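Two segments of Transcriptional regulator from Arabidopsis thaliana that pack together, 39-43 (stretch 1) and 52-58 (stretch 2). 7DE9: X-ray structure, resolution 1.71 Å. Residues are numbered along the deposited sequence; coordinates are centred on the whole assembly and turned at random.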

# COMPACT_ATOMS: atom_id res chain seq x y z
N LYS A 39 1.43 -14.27 5.43
CA LYS A 39 2.25 -13.20 5.99
C LYS A 39 1.45 -11.92 6.24
O LYS A 39 1.97 -10.96 6.81
CB LYS A 39 3.43 -12.88 5.07
CG LYS A 39 4.30 -14.07 4.70
CD LYS A 39 5.37 -13.66 3.70
CE LYS A 39 6.09 -14.85 3.10
NZ LYS A 39 5.18 -15.70 2.28
N LYS A 40 0.20 -11.93 5.79
CA LYS A 40 -0.70 -10.78 5.86
C LYS A 40 -0.07 -9.55 5.18
O LYS A 40 -0.07 -8.44 5.71
CB LYS A 40 -1.08 -10.48 7.31
CG LYS A 40 -1.80 -11.66 7.98
CD LYS A 40 -2.87 -11.18 8.95
CE LYS A 40 -2.26 -10.72 10.26
NZ LYS A 40 -3.07 -9.69 10.99
N LYS A 41 0.45 -9.78 3.98
CA LYS A 41 1.13 -8.76 3.20
C LYS A 41 0.35 -8.38 1.94
O LYS A 41 -0.19 -9.25 1.26
CB LYS A 41 2.52 -9.24 2.79
CG LYS A 41 3.50 -9.45 3.94
CD LYS A 41 3.87 -8.12 4.57
CE LYS A 41 3.39 -8.06 6.01
NZ LYS A 41 4.08 -9.07 6.87
N HIS A 42 0.30 -7.09 1.64
CA HIS A 42 -0.23 -6.60 0.37
C HIS A 42 0.90 -6.09 -0.51
O HIS A 42 1.78 -5.40 -0.03
CB HIS A 42 -1.24 -5.48 0.58
CG HIS A 42 -2.53 -5.92 1.18
ND1 HIS A 42 -2.73 -5.97 2.55
CD2 HIS A 42 -3.69 -6.32 0.62
CE1 HIS A 42 -3.96 -6.39 2.79
NE2 HIS A 42 -4.57 -6.60 1.64
N LEU A 43 0.85 -6.41 -1.80
CA LEU A 43 1.81 -5.85 -2.73
C LEU A 43 1.19 -4.62 -3.36
O LEU A 43 0.15 -4.71 -4.02
CB LEU A 43 2.19 -6.86 -3.80
CG LEU A 43 3.11 -6.38 -4.93
CD1 LEU A 43 4.43 -5.88 -4.39
CD2 LEU A 43 3.33 -7.50 -5.92
N GLU A 52 5.93 -1.72 -3.00
CA GLU A 52 6.14 -2.02 -1.58
C GLU A 52 5.36 -3.26 -1.20
O GLU A 52 4.23 -3.44 -1.63
CB GLU A 52 5.72 -0.85 -0.69
CG GLU A 52 6.75 0.27 -0.54
CD GLU A 52 6.34 1.33 0.46
OE1 GLU A 52 5.13 1.66 0.52
OE2 GLU A 52 7.22 1.84 1.19
N ILE A 53 5.99 -4.12 -0.41
CA ILE A 53 5.28 -5.19 0.29
C ILE A 53 4.95 -4.67 1.68
O ILE A 53 5.86 -4.39 2.45
CB ILE A 53 6.11 -6.47 0.40
CG1 ILE A 53 6.45 -7.01 -0.99
CG2 ILE A 53 5.37 -7.52 1.18
CD1 ILE A 53 7.44 -8.14 -0.95
N LEU A 54 3.66 -4.54 1.98
CA LEU A 54 3.21 -3.78 3.14
C LEU A 54 2.29 -4.57 4.08
O LEU A 54 1.48 -5.36 3.63
CB LEU A 54 2.45 -2.53 2.69
CG LEU A 54 3.18 -1.41 1.96
CD1 LEU A 54 2.18 -0.42 1.42
CD2 LEU A 54 4.16 -0.72 2.91
N TYR A 55 2.43 -4.31 5.38
CA TYR A 55 1.41 -4.68 6.34
C TYR A 55 0.51 -3.46 6.52
O TYR A 55 0.84 -2.53 7.25
CB TYR A 55 2.03 -5.08 7.68
CG TYR A 55 1.04 -5.59 8.71
CD1 TYR A 55 0.32 -6.76 8.49
CD2 TYR A 55 0.83 -4.91 9.90
CE1 TYR A 55 -0.57 -7.23 9.43
CE2 TYR A 55 -0.06 -5.37 10.84
CZ TYR A 55 -0.76 -6.53 10.61
OH TYR A 55 -1.65 -7.00 11.55
N LEU A 56 -0.62 -3.46 5.83
CA LEU A 56 -1.45 -2.27 5.76
C LEU A 56 -2.09 -1.90 7.10
O LEU A 56 -2.42 -0.74 7.33
CB LEU A 56 -2.52 -2.45 4.69
CG LEU A 56 -1.91 -2.30 3.30
CD1 LEU A 56 -2.92 -2.61 2.23
CD2 LEU A 56 -1.38 -0.89 3.12
N LYS A 57 -2.23 -2.88 7.99
CA LYS A 57 -2.85 -2.65 9.29
C LYS A 57 -2.03 -1.69 10.15
O LYS A 57 -2.58 -1.00 11.01
CB LYS A 57 -3.06 -3.97 10.03
CG LYS A 57 -4.51 -4.42 10.10
CD LYS A 57 -4.64 -5.93 10.21
CE LYS A 57 -4.11 -6.61 8.96
NZ LYS A 57 -4.39 -8.07 8.99
N ASN A 58 -0.72 -1.65 9.91
CA ASN A 58 0.15 -0.72 10.62
C ASN A 58 0.58 0.44 9.72
O ASN A 58 1.60 1.09 9.97
CB ASN A 58 1.38 -1.44 11.17
CG ASN A 58 1.36 -1.53 12.69
OD1 ASN A 58 1.00 -0.57 13.37
ND2 ASN A 58 1.72 -2.69 13.21
O HOH W 1 -1.52 -5.98 5.07

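What ties the two backbones together? His 42 and Leu 54 form a hydrogen-bonded pair between antiparallel strands, each residue giving its amide and taking the other's: His 42 N donates to Leu 54 O at 2.9 Å, and Leu 54 N donates to His 42 O, also at 2.9 Å. Both bonds are nearly straight, with N-H...O angles of 171° and 165°. One residue further along, Leu 43 faces Ile 53 as a non-hydrogen-bonded pair. The same carbonyls also receive CA-H contacts, Lys 41 CA lying 3.4 Å from Leu 54 O and Ile 53 CA 3.5 Å from His 42 O.

How is the contact held where the strand pairing ends? Water 1 fills the gap: it donates to Lys 40 O at 2.9 Å, accepts from Leu 56 N at 2.8 Å, and bonds His 42 ND1 at 2.8 Å. It adds a weak bond to Leu 54 O at 3.4 Å. One molecule thus serves polar groups from both stretches that do not bond each other directly.

What does the amine of Lys 40 meet in the second stretch? Lys 40 NZ donates to Tyr 55 OH at 3.1 Å, yet it also lies 2.9 Å from Lys 57 NZ. The latter is no hydrogen bond as modelled, since both amines are donors, and if both are charged the approach is repulsive.

Which side chains complete the packing? On the face shared by His 42 and Leu 54, the imidazole is covered by Leu 56, whose CD1 sits 3.7 Å from the centroid of the His 42 ring in a CH-pi contact. On the other face, Leu 43 CD1 meets Ile 53 CG1 at 4.1 Å, an apolar contact. Lys 41 contributes its aliphatic chain, with CB 3.7 Å from Ile 53 CG2 and CE 3.7 Å from Tyr 55 CB, while its NZ bonds Lys 39 O at 2.8 Å.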